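Local coordinates for putative membrane anchored protein (PDB 3LSO) that is of unknown function but, as an elongated, largely beta-strand protein, is probably held at the bacterial membrane with its body outside the cell, at residues V34-W38 with G39-F43; V348-I351 with D352-K356; D379-W382 with K383-S386; K387-N390 with E391-G395; G432-Y436 with S437-K441. One frame throughout, in Å; residues are numbered along the deposited sequence.

Interaction 1: V34-W38 with G39-F43; sequences VSAAW and GLYKF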
# COMPACT_ATOMS: atom_id res chain seq x y z
N VAL B 34 -7.95 -14.21 52.14
CA VAL B 34 -8.87 -13.30 52.80
C VAL B 34 -8.27 -12.89 54.14
O VAL B 34 -7.73 -13.71 54.87
CB VAL B 34 -10.21 -13.96 53.07
CG1 VAL B 34 -11.18 -12.95 53.70
CG2 VAL B 34 -10.77 -14.58 51.78
N SER B 35 -8.35 -11.60 54.42
CA SER B 35 -7.99 -11.06 55.73
C SER B 35 -9.16 -10.21 56.24
O SER B 35 -9.55 -9.21 55.63
CB SER B 35 -6.70 -10.24 55.64
OG SER B 35 -6.25 -9.87 56.93
N ALA B 36 -9.75 -10.66 57.33
CA ALA B 36 -10.89 -9.97 57.93
C ALA B 36 -10.60 -9.59 59.37
O ALA B 36 -9.72 -10.17 60.02
CB ALA B 36 -12.14 -10.84 57.86
N ALA B 37 -11.36 -8.62 59.85
CA ALA B 37 -11.35 -8.24 61.25
C ALA B 37 -9.99 -7.74 61.68
O ALA B 37 -9.38 -8.26 62.61
CB ALA B 37 -11.78 -9.42 62.09
N TRP B 38 -9.48 -6.74 60.97
CA TRP B 38 -8.25 -6.09 61.40
C TRP B 38 -7.10 -7.10 61.49
O TRP B 38 -6.23 -7.00 62.36
CB TRP B 38 -8.52 -5.36 62.73
CG TRP B 38 -9.68 -4.43 62.56
CD1 TRP B 38 -9.66 -3.24 61.92
CD2 TRP B 38 -11.04 -4.66 62.93
NE1 TRP B 38 -10.91 -2.68 61.91
CE2 TRP B 38 -11.78 -3.54 62.52
CE3 TRP B 38 -11.70 -5.70 63.58
CZ2 TRP B 38 -13.15 -3.42 62.73
CZ3 TRP B 38 -13.06 -5.59 63.80
CH2 TRP B 38 -13.77 -4.45 63.38
N GLY B 39 -7.13 -8.08 60.58
CA GLY B 39 -6.14 -9.15 60.48
C GLY B 39 -6.32 -10.35 61.41
O GLY B 39 -5.50 -11.29 61.37
N LEU B 40 -7.36 -10.35 62.23
CA LEU B 40 -7.54 -11.41 63.22
C LEU B 40 -8.32 -12.63 62.69
O LEU B 40 -8.54 -13.59 63.41
CB LEU B 40 -8.20 -10.86 64.50
CG LEU B 40 -7.45 -9.79 65.30
CD1 LEU B 40 -8.40 -8.97 66.17
CD2 LEU B 40 -6.33 -10.38 66.14
N TYR B 41 -8.72 -12.58 61.42
CA TYR B 41 -9.48 -13.66 60.80
C TYR B 41 -8.90 -13.89 59.40
O TYR B 41 -9.21 -13.17 58.46
CB TYR B 41 -10.98 -13.29 60.76
CG TYR B 41 -11.94 -14.45 60.55
CD1 TYR B 41 -12.45 -15.16 61.64
CD2 TYR B 41 -12.34 -14.83 59.26
CE1 TYR B 41 -13.33 -16.24 61.45
CE2 TYR B 41 -13.22 -15.90 59.06
CZ TYR B 41 -13.72 -16.59 60.16
OH TYR B 41 -14.58 -17.65 59.98
N LYS B 42 -8.02 -14.87 59.28
CA LYS B 42 -7.36 -15.14 58.01
C LYS B 42 -7.78 -16.52 57.53
O LYS B 42 -7.68 -17.50 58.27
CB LYS B 42 -5.83 -15.06 58.18
CG LYS B 42 -5.33 -13.65 58.50
CD LYS B 42 -3.82 -13.50 58.58
CE LYS B 42 -3.46 -12.01 58.50
NZ LYS B 42 -2.12 -11.62 59.04
N PHE B 43 -8.32 -16.58 56.32
CA PHE B 43 -8.48 -17.85 55.64
C PHE B 43 -8.07 -17.70 54.16
O PHE B 43 -7.65 -16.62 53.73
CB PHE B 43 -9.87 -18.49 55.87
CG PHE B 43 -11.00 -17.77 55.20
CD1 PHE B 43 -11.47 -18.20 53.96
CD2 PHE B 43 -11.59 -16.66 55.79
CE1 PHE B 43 -12.50 -17.52 53.31
CE2 PHE B 43 -12.64 -15.98 55.15
CZ PHE B 43 -13.09 -16.42 53.91

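Interaction 2: V348-I351 with D352-K356; sequences VKYI and DGTGK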
# COMPACT_ATOMS: atom_id res chain seq x y z
N VAL B 348 18.50 5.35 -32.84
CA VAL B 348 18.71 3.91 -32.75
C VAL B 348 18.81 3.30 -34.16
O VAL B 348 17.97 3.60 -35.02
CB VAL B 348 17.63 3.23 -31.89
CG1 VAL B 348 17.77 1.73 -31.91
CG2 VAL B 348 17.71 3.72 -30.47
N LYS B 349 19.84 2.48 -34.41
CA LYS B 349 20.11 2.00 -35.78
C LYS B 349 19.55 0.61 -36.05
O LYS B 349 19.78 -0.32 -35.28
CB LYS B 349 21.62 1.98 -36.08
CG LYS B 349 22.28 3.34 -36.34
CD LYS B 349 23.83 3.15 -36.33
CE LYS B 349 24.61 4.47 -36.53
NZ LYS B 349 24.81 5.24 -35.25
N TYR B 350 18.84 0.45 -37.16
CA TYR B 350 18.36 -0.85 -37.56
C TYR B 350 19.54 -1.66 -38.10
O TYR B 350 20.33 -1.14 -38.89
CB TYR B 350 17.28 -0.67 -38.61
CG TYR B 350 16.95 -1.89 -39.44
CD1 TYR B 350 16.00 -2.84 -39.01
CD2 TYR B 350 17.56 -2.07 -40.68
CE1 TYR B 350 15.69 -3.95 -39.81
CE2 TYR B 350 17.25 -3.18 -41.48
CZ TYR B 350 16.32 -4.11 -41.04
OH TYR B 350 16.07 -5.17 -41.87
N ILE B 351 19.68 -2.91 -37.65
CA ILE B 351 20.71 -3.79 -38.17
C ILE B 351 20.29 -4.42 -39.51
O ILE B 351 19.31 -5.18 -39.55
CB ILE B 351 21.04 -4.94 -37.20
CG1 ILE B 351 21.29 -4.48 -35.75
CG2 ILE B 351 22.21 -5.79 -37.74
CD1 ILE B 351 22.41 -3.59 -35.62
N ASP B 352 21.03 -4.15 -40.58
CA ASP B 352 20.67 -4.69 -41.89
C ASP B 352 20.47 -6.18 -41.86
O ASP B 352 21.28 -6.92 -41.27
CB ASP B 352 21.69 -4.33 -42.96
CG ASP B 352 21.91 -2.83 -43.08
OD1 ASP B 352 21.15 -2.05 -42.44
OD2 ASP B 352 22.84 -2.40 -43.81
N GLY B 353 19.37 -6.60 -42.48
CA GLY B 353 19.10 -8.00 -42.75
C GLY B 353 18.50 -8.73 -41.57
O GLY B 353 18.49 -9.95 -41.57
N THR B 354 17.99 -8.00 -40.58
CA THR B 354 17.45 -8.65 -39.40
C THR B 354 15.94 -8.56 -39.36
O THR B 354 15.29 -9.29 -38.59
CB THR B 354 18.02 -8.08 -38.06
OG1 THR B 354 17.64 -6.70 -37.86
CG2 THR B 354 19.50 -8.22 -38.01
N GLY B 355 15.41 -7.64 -40.15
CA GLY B 355 13.98 -7.36 -40.20
C GLY B 355 13.24 -8.40 -41.01
O GLY B 355 13.65 -8.74 -42.12
N LYS B 356 12.14 -8.89 -40.45
CA LYS B 356 11.30 -9.90 -41.11
C LYS B 356 9.96 -10.04 -40.43
O LYS B 356 9.82 -9.67 -39.25
CB LYS B 356 12.01 -11.25 -41.13
CG LYS B 356 12.18 -11.91 -39.78
CD LYS B 356 13.06 -13.11 -39.93
CE LYS B 356 14.49 -12.69 -40.38
NZ LYS B 356 15.52 -13.81 -40.31
O HOH W 1 17.39 -5.50 -44.48

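Interaction 3: D379-W382 with K383-S386; sequences DPEW and KNES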
# COMPACT_ATOMS: atom_id res chain seq x y z
N ASP B 379 1.12 2.27 -51.68
CA ASP B 379 2.02 3.29 -51.13
C ASP B 379 1.37 3.94 -49.91
O ASP B 379 0.30 4.56 -50.03
CB ASP B 379 2.25 4.34 -52.24
CG ASP B 379 3.38 5.33 -51.94
OD1 ASP B 379 3.74 5.52 -50.76
OD2 ASP B 379 3.89 5.93 -52.90
N PRO B 380 1.99 3.81 -48.72
CA PRO B 380 1.43 4.41 -47.52
C PRO B 380 1.59 5.91 -47.52
O PRO B 380 0.97 6.60 -46.71
CB PRO B 380 2.29 3.82 -46.42
CG PRO B 380 3.57 3.62 -47.05
CD PRO B 380 3.23 3.10 -48.41
N GLU B 381 2.42 6.43 -48.40
CA GLU B 381 2.56 7.87 -48.57
C GLU B 381 2.74 8.60 -47.25
O GLU B 381 1.97 9.52 -46.91
CB GLU B 381 1.38 8.44 -49.35
CG GLU B 381 1.48 8.14 -50.83
CD GLU B 381 0.25 8.57 -51.60
OE1 GLU B 381 -0.79 8.89 -50.97
OE2 GLU B 381 0.32 8.58 -52.84
N TRP B 382 3.79 8.18 -46.54
CA TRP B 382 4.17 8.71 -45.24
C TRP B 382 4.61 10.14 -45.35
O TRP B 382 4.56 10.86 -44.37
CB TRP B 382 5.34 7.93 -44.65
CG TRP B 382 5.04 6.53 -44.19
CD1 TRP B 382 5.45 5.38 -44.77
CD2 TRP B 382 4.27 6.14 -43.05
NE1 TRP B 382 4.99 4.29 -44.09
CE2 TRP B 382 4.27 4.74 -43.01
CE3 TRP B 382 3.57 6.85 -42.06
CZ2 TRP B 382 3.61 4.01 -42.00
CZ3 TRP B 382 2.92 6.15 -41.07
CH2 TRP B 382 2.94 4.73 -41.04
N LYS B 383 5.05 10.55 -46.54
CA LYS B 383 5.60 11.88 -46.74
C LYS B 383 4.51 12.92 -46.61
O LYS B 383 4.79 14.12 -46.62
CB LYS B 383 6.28 11.98 -48.11
CG LYS B 383 5.32 12.23 -49.27
CD LYS B 383 5.73 11.58 -50.58
CE LYS B 383 4.63 11.76 -51.63
NZ LYS B 383 4.96 11.16 -52.97
N ASN B 384 3.27 12.49 -46.53
CA ASN B 384 2.17 13.45 -46.40
C ASN B 384 1.53 13.37 -45.04
O ASN B 384 0.54 14.07 -44.79
CB ASN B 384 1.08 13.25 -47.46
CG ASN B 384 1.59 13.32 -48.87
OD1 ASN B 384 2.50 14.08 -49.20
ND2 ASN B 384 0.99 12.51 -49.72
N GLU B 385 2.05 12.48 -44.20
CA GLU B 385 1.62 12.38 -42.81
C GLU B 385 2.40 13.39 -42.04
O GLU B 385 3.53 13.73 -42.41
CB GLU B 385 1.89 11.00 -42.25
CG GLU B 385 1.19 9.92 -42.98
CD GLU B 385 -0.31 10.11 -43.01
OE1 GLU B 385 -0.93 10.02 -41.93
OE2 GLU B 385 -0.87 10.35 -44.12
N SER B 386 1.83 13.89 -40.96
CA SER B 386 2.53 14.90 -40.19
C SER B 386 3.57 14.25 -39.29
O SER B 386 4.64 14.82 -39.06
CB SER B 386 1.57 15.77 -39.39
OG SER B 386 1.14 15.08 -38.24

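Interaction 4: K387-N390 with E391-G395; sequences KKPN and ESYRG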
# COMPACT_ATOMS: atom_id res chain seq x y z
N LYS B 387 3.29 13.07 -38.79
CA LYS B 387 4.30 12.39 -38.02
C LYS B 387 4.81 11.23 -38.84
O LYS B 387 4.02 10.35 -39.16
CB LYS B 387 3.72 11.91 -36.70
CG LYS B 387 4.74 11.99 -35.56
CD LYS B 387 4.10 11.84 -34.17
CE LYS B 387 3.01 12.90 -33.88
NZ LYS B 387 2.19 12.51 -32.68
N LYS B 388 6.10 11.24 -39.18
CA LYS B 388 6.71 10.29 -40.15
C LYS B 388 7.64 9.31 -39.47
O LYS B 388 8.32 9.66 -38.49
CB LYS B 388 7.52 11.04 -41.23
CG LYS B 388 6.72 12.02 -42.06
CD LYS B 388 7.58 13.15 -42.66
CE LYS B 388 6.73 14.26 -43.35
NZ LYS B 388 6.28 15.35 -42.43
N PRO B 389 7.75 8.09 -40.02
CA PRO B 389 8.77 7.13 -39.57
C PRO B 389 10.15 7.73 -39.77
O PRO B 389 10.31 8.60 -40.63
CB PRO B 389 8.60 5.94 -40.52
CG PRO B 389 7.30 6.21 -41.28
CD PRO B 389 7.12 7.68 -41.29
N ASN B 390 11.15 7.30 -38.99
CA ASN B 390 12.51 7.79 -39.17
C ASN B 390 13.39 6.76 -39.89
O ASN B 390 12.91 5.73 -40.35
CB ASN B 390 13.11 8.22 -37.83
CG ASN B 390 13.12 7.09 -36.82
OD1 ASN B 390 13.61 5.97 -37.10
ND2 ASN B 390 12.59 7.36 -35.62
N GLU B 391 14.69 7.04 -39.97
CA GLU B 391 15.63 6.20 -40.72
C GLU B 391 15.65 4.73 -40.29
O GLU B 391 16.07 3.87 -41.04
CB GLU B 391 17.06 6.78 -40.65
CG GLU B 391 17.18 8.20 -41.26
CD GLU B 391 18.38 9.05 -40.68
OE1 GLU B 391 18.75 8.92 -39.47
OE2 GLU B 391 18.94 9.89 -41.45
N SER B 392 15.21 4.43 -39.07
CA SER B 392 15.25 3.06 -38.58
C SER B 392 14.11 2.20 -39.14
O SER B 392 14.18 0.99 -39.09
CB SER B 392 15.17 3.06 -37.07
OG SER B 392 13.90 3.54 -36.61
N TYR B 393 13.06 2.82 -39.63
CA TYR B 393 11.86 2.08 -39.98
C TYR B 393 12.07 1.32 -41.25
O TYR B 393 12.67 1.87 -42.21
CB TYR B 393 10.73 3.06 -40.19
CG TYR B 393 9.43 2.43 -40.58
CD1 TYR B 393 8.57 1.91 -39.61
CD2 TYR B 393 9.03 2.39 -41.92
CE1 TYR B 393 7.35 1.36 -39.96
CE2 TYR B 393 7.81 1.83 -42.28
CZ TYR B 393 6.98 1.32 -41.29
OH TYR B 393 5.77 0.77 -41.62
N ARG B 394 11.58 0.08 -41.27
CA ARG B 394 11.56 -0.73 -42.46
C ARG B 394 10.20 -1.36 -42.48
O ARG B 394 9.86 -2.12 -41.57
CB ARG B 394 12.59 -1.84 -42.38
CG ARG B 394 14.04 -1.38 -42.25
CD ARG B 394 14.53 -0.72 -43.52
NE ARG B 394 15.93 -0.41 -43.42
CZ ARG B 394 16.43 0.67 -42.83
NH1 ARG B 394 15.62 1.58 -42.27
NH2 ARG B 394 17.75 0.84 -42.80
N GLY B 395 9.41 -1.04 -43.53
CA GLY B 395 8.03 -1.50 -43.64
C GLY B 395 7.78 -2.58 -44.68
O GLY B 395 8.19 -2.46 -45.84

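Interaction 5: G432-Y436 with S437-K441; sequences GVYKY and SNSLK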
# COMPACT_ATOMS: atom_id res chain seq x y z
N GLY B 432 4.85 0.95 -36.99
CA GLY B 432 4.21 1.70 -38.08
C GLY B 432 3.14 0.79 -38.68
O GLY B 432 3.39 -0.41 -38.85
N VAL B 433 1.94 1.31 -38.95
CA VAL B 433 0.91 0.49 -39.58
C VAL B 433 0.20 1.26 -40.67
O VAL B 433 -0.02 2.46 -40.55
CB VAL B 433 -0.13 -0.01 -38.59
CG1 VAL B 433 0.52 -0.83 -37.57
CG2 VAL B 433 -0.79 1.15 -37.89
N TYR B 434 -0.17 0.55 -41.72
CA TYR B 434 -1.00 1.11 -42.77
C TYR B 434 -1.94 -0.03 -43.04
O TYR B 434 -1.48 -1.12 -43.45
CB TYR B 434 -0.15 1.45 -44.00
CG TYR B 434 -0.91 1.86 -45.23
CD1 TYR B 434 -2.05 2.68 -45.14
CD2 TYR B 434 -0.48 1.46 -46.50
CE1 TYR B 434 -2.76 3.06 -46.29
CE2 TYR B 434 -1.18 1.85 -47.67
CZ TYR B 434 -2.31 2.64 -47.54
OH TYR B 434 -2.98 3.03 -48.65
N LYS B 435 -3.24 0.20 -42.79
CA LYS B 435 -4.24 -0.88 -42.78
C LYS B 435 -5.62 -0.32 -43.00
O LYS B 435 -5.81 0.90 -42.93
CB LYS B 435 -4.21 -1.61 -41.44
CG LYS B 435 -4.69 -0.79 -40.25
CD LYS B 435 -4.29 -1.43 -38.94
CE LYS B 435 -4.95 -0.71 -37.78
NZ LYS B 435 -4.72 -1.41 -36.49
N TYR B 436 -6.58 -1.22 -43.23
CA TYR B 436 -8.00 -0.88 -43.43
C TYR B 436 -8.34 -0.42 -44.83
O TYR B 436 -7.51 0.23 -45.49
CB TYR B 436 -8.52 0.19 -42.45
CG TYR B 436 -8.44 -0.20 -41.01
CD1 TYR B 436 -8.21 -1.52 -40.63
CD2 TYR B 436 -8.63 0.75 -40.01
CE1 TYR B 436 -8.14 -1.88 -39.30
CE2 TYR B 436 -8.58 0.41 -38.67
CZ TYR B 436 -8.33 -0.91 -38.32
OH TYR B 436 -8.28 -1.27 -36.99
N SER B 437 -9.56 -0.78 -45.25
CA SER B 437 -10.26 -0.25 -46.42
C SER B 437 -10.28 1.27 -46.38
O SER B 437 -9.74 1.92 -47.26
CB SER B 437 -11.71 -0.78 -46.37
OG SER B 437 -12.30 -1.00 -47.64
N ASN B 438 -10.95 1.85 -45.38
CA ASN B 438 -10.86 3.28 -45.11
C ASN B 438 -9.54 3.41 -44.39
O ASN B 438 -9.47 3.24 -43.15
CB ASN B 438 -12.01 3.78 -44.23
CG ASN B 438 -12.24 5.30 -44.34
OD1 ASN B 438 -11.28 6.07 -44.30
ND2 ASN B 438 -13.52 5.74 -44.47
N SER B 439 -8.49 3.68 -45.15
CA SER B 439 -7.13 3.30 -44.74
C SER B 439 -6.47 4.23 -43.72
O SER B 439 -6.31 5.42 -43.99
CB SER B 439 -6.24 3.18 -45.97
OG SER B 439 -5.94 4.45 -46.51
N LEU B 440 -6.06 3.72 -42.57
CA LEU B 440 -5.34 4.59 -41.67
C LEU B 440 -3.83 4.31 -41.66
O LEU B 440 -3.37 3.26 -42.09
CB LEU B 440 -5.93 4.54 -40.25
CG LEU B 440 -5.75 3.37 -39.28
CD1 LEU B 440 -4.32 3.24 -38.75
CD2 LEU B 440 -6.70 3.54 -38.10
N LYS B 441 -3.08 5.29 -41.17
CA LYS B 441 -1.65 5.20 -41.05
C LYS B 441 -1.33 5.68 -39.65
O LYS B 441 -1.85 6.72 -39.21
CB LYS B 441 -0.95 6.09 -42.10
CG LYS B 441 -1.33 5.82 -43.57
CD LYS B 441 -1.37 7.09 -44.43
CE LYS B 441 -2.11 6.83 -45.74
NZ LYS B 441 -1.56 7.60 -46.89

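Interaction 1: V34-W38 with G39-F43
The first torsions of Val34 and Phe43 lay one side chain on the other: the phenyl group of Phe43 stands between its own backbone N and carbonyl carbon (chi1 70°), while in Val34 CG2 lies anti to the carbonyl carbon. The side chains run alongside each other, and the isopropyl group is laid over one face of the ring. Val34 CB sits 3.9 Å from the Phe43 ring centroid in a CH-pi contact, offset toward the rim. Beyond it the two branches divide the ring: Val34 CG2 is 3.6 Å from Phe43 CZ, and Val34 CG1 is 3.7 Å from Phe43 CE2. The same residues form a hydrogen-bonded antiparallel pair, with Val34 N giving its hydrogen to Phe43 O at 2.9 Å. Ala36 pairs likewise with Tyr41, Ala36 N reaching Tyr41 O at 2.8 Å, and the CB atoms of these two residues pack on the face that carries Val34 and Phe43. On the other face, Ser35 OG lies 3.9 Å from Lys42 CE beside the aliphatic lysine chain. The hairpin closes through a type I' turn from Ala37 to Leu40, where Leu40 N bonds to Ala37 O at 2.9 Å and Trp38 and Gly39, both with positive phi, take the corners. Leu40 and Tyr41 together face Ala36, a classic beta bulge. Strand 170-177 flanks the hairpin, its Ala172 and Thr174 touching Val34. Chemically, the join is backbone hydrogen bonding accompanied on one face by apolar and CH-pi packing, with the lysine amine carried on the other.

Interaction 2: V348-I351 with D352-K356
Tyr350 and Ile351 bring the strand into a type II beta turn that runs from Ile351 to Thr354, with Asp352 and Gly353 at its corners; Gly353 has positive phi, a conformation suited to glycine. The backbone bond closing the turn, Thr354 N to Ile351 O, is weak at 3.3 Å. The same carbonyl takes a second bond from a side chain: Thr354 OG1 gives its hydrogen to Ile351 O at 2.8 Å, lying in the carbonyl plane on a lone pair. The hydroxyl is placed there by a chi1 of 64°, which sets OG1 between the threonine's backbone N and carbonyl carbon and turns the methyl to the isoleucine. There Thr354 CG2 touches Ile351 CG2 at 3.6 Å. Tyr350 bridges the turn from the strand side. Its phenol oxygen accepts from Gly355 N at 3.1 Å, with Gly355 CA at the ring edge, and also meets a water, 2.9 Å from Tyr350 OH, that accepts from Gly353 N at 3.0 Å. Asp352 crosses the ring obliquely near CD2, its carboxylate turned 35° from the ring plane and its OD1 4.0 Å from Tyr350 CD2. Outside the turn, Glu415 N of strand 410-417 donates to Thr354 OG1, and Ala414 and Phe416 of the same strand touch the tyrosine. The threonine hydroxyl therefore gives one bond and receives another, linking the turn to the neighbouring strand, while the phenol and its water take up two backbone N-H groups that the weak turn bond does not use.

Interaction 3: D379-W382 with K383-S386
Trp382 and Glu385 are joined round a short 3-10 segment, in which Asn384 N bonds to Glu381 O at 3.3 Å and Glu385 N to Trp382 O at 3.0 Å, each donor nitrogen lying above the carbonyl plane. A chi1 of -60°, with CG anti to the carbonyl carbon, brings Glu385 CG to 4.0 Å from Trp382 CE3, and a bend at chi2 then turns the carboxylate. That group stands steeply to the indole, the planes 78° apart. The indole leads away from the turn into the fold: Pro380 CB lies 3.6 Å above one ring face, offset toward the rim, and Trp382 NE1 donates to Glu339 OE1. On the outer side, Asn384 ND2 comes within 4.1 Å of Glu381 CB. Ahead of the segment, Asp379 OD1 accepts from Glu381 N at 2.9 Å, met from above the carboxylate plane. The Lys383 amine, NZ, is 5.3 Å from both Asp379 OD2 and Glu381 OE2, too far for contact, though their opposite charges probably attract it. From the hairpin strand 440-453, Lys441 NZ bonds to Pro380 O and makes a long, weak ion pair with Glu385 OE2. An Asx turn leading into a single 3-10 turn is thus built into the connection between strands 369-370 and 394-398, with its tryptophan directed inward and its lysine, asparagine and acidic groups near the surface.

Interaction 4: K387-N390 with E391-G395
A type I beta turn from Asn390 to Tyr393, combined with an Asx turn made by the first residue, brings the chain out of a long connection and into strand 394-398. The closing bond runs from Tyr393 N to Asn390 O, 3.0 Å long and nearly straight at the hydrogen (169°). Asn390 also turns its amide into the loop, with CG between the backbone N and carbonyl carbon (chi1 58°). Its OD1 accepts from Ser392 N at 3.0 Å, the donor lying in the amide carbonyl plane, and from Ser392 OG, a bond modelled as very short. One oxygen thus holds both the backbone and the hydroxyl of the serine. The other end of that amide and the serine oxygen are engaged as well: Asn390 ND2 donates to Ala344 O, and Ser392 OG accepts from Ala344 N. On the inner side Pro389 packs against Tyr393, its CB 3.6 Å from Tyr393 CB and its CG 4.2 Å above one face of the phenol ring, toward the rim. The phenol hydroxyl bonds to Glu339 OE1 of strand 335-343. Downstream, Arg394 curls back so that NH1 reaches Glu391 O at 2.6 Å and Tyr393 O at 3.0 Å, both acceptors lying in the guanidinium plane. Strand 361-366 also touches the tyrosine through Thr365. Asparagine at the first position of a type I turn, its side-chain oxygen taking the N-H two residues on, is the arrangement familiar from Asx turns; here it delivers the chain to strand 394-398, which pairs antiparallel with 335-343 and 361-366.

Interaction 5: G432-Y436 with S437-K441
Tyr434 turns its ring edge to the returning strand: Leu440 O lies in the ring plane 3.4 Å from Tyr434 CD1, and Ser439 OG, also in plane, is 3.5 Å from Tyr434 CE1. Lys441 runs beside the ring, pointing the same way, and its CG reaches 3.6 Å from Tyr434 CD1. The ring of Tyr436 has Lys435 CG 3.6 Å above one face, toward the rim, while Asn438 O comes near the ring plane at an edge. Leu440 CD2 approaches this second ring at a slant, 3.7 Å from Tyr436 CE2. A chi1 of 75° puts the leucine's CG beside this ring, and its other methyl, CD1, lies loosely near Val433 CG2 and Lys435 CE. Lys435 and Leu440 form a hydrogen-bonded antiparallel pair, Lys435 N to Leu440 O at 3.1 Å and Leu440 N to Lys435 O at 2.9 Å, the latter meeting the carbonyl almost end-on. Tyr434 and Lys441 are the neighbouring non-hydrogen-bonded pair. The polar ends find partners beyond the hairpin tip: Lys435 NZ makes salt bridges with Asp295 and Asp297, and Tyr436 OH bonds to Asp297 OD2 and Thr296 OG1. The contact is the tip of the hairpin of strands 425-435 and 440-453. Strand 335-343 pairs with the first of them and brings Tyr338, whose ring meets that of Tyr434, while strand 314-316 pairs in parallel with the second.

Overall arrangement
The five contacts follow one another along the chain and split into two distant groups. Interaction 1, in the hairpin of the N-terminal domain, has its centre about 101 to 108 Å from the centres of the other four, on the opposite side of the chain's centre, in keeping with an elongated molecule. Interactions 2 to 5 lie in the C-terminal part. Interaction 2 belongs to an edge strand of a four-stranded sheet and touches interaction 4, their centres about 12 Å apart. Interactions 3 and 4 adjoin in sequence, and interactions 4 and 5 reach one sheet. Interaction 3 packs on both, each centre about 11 Å from its own, so loop and hairpin form one compact region.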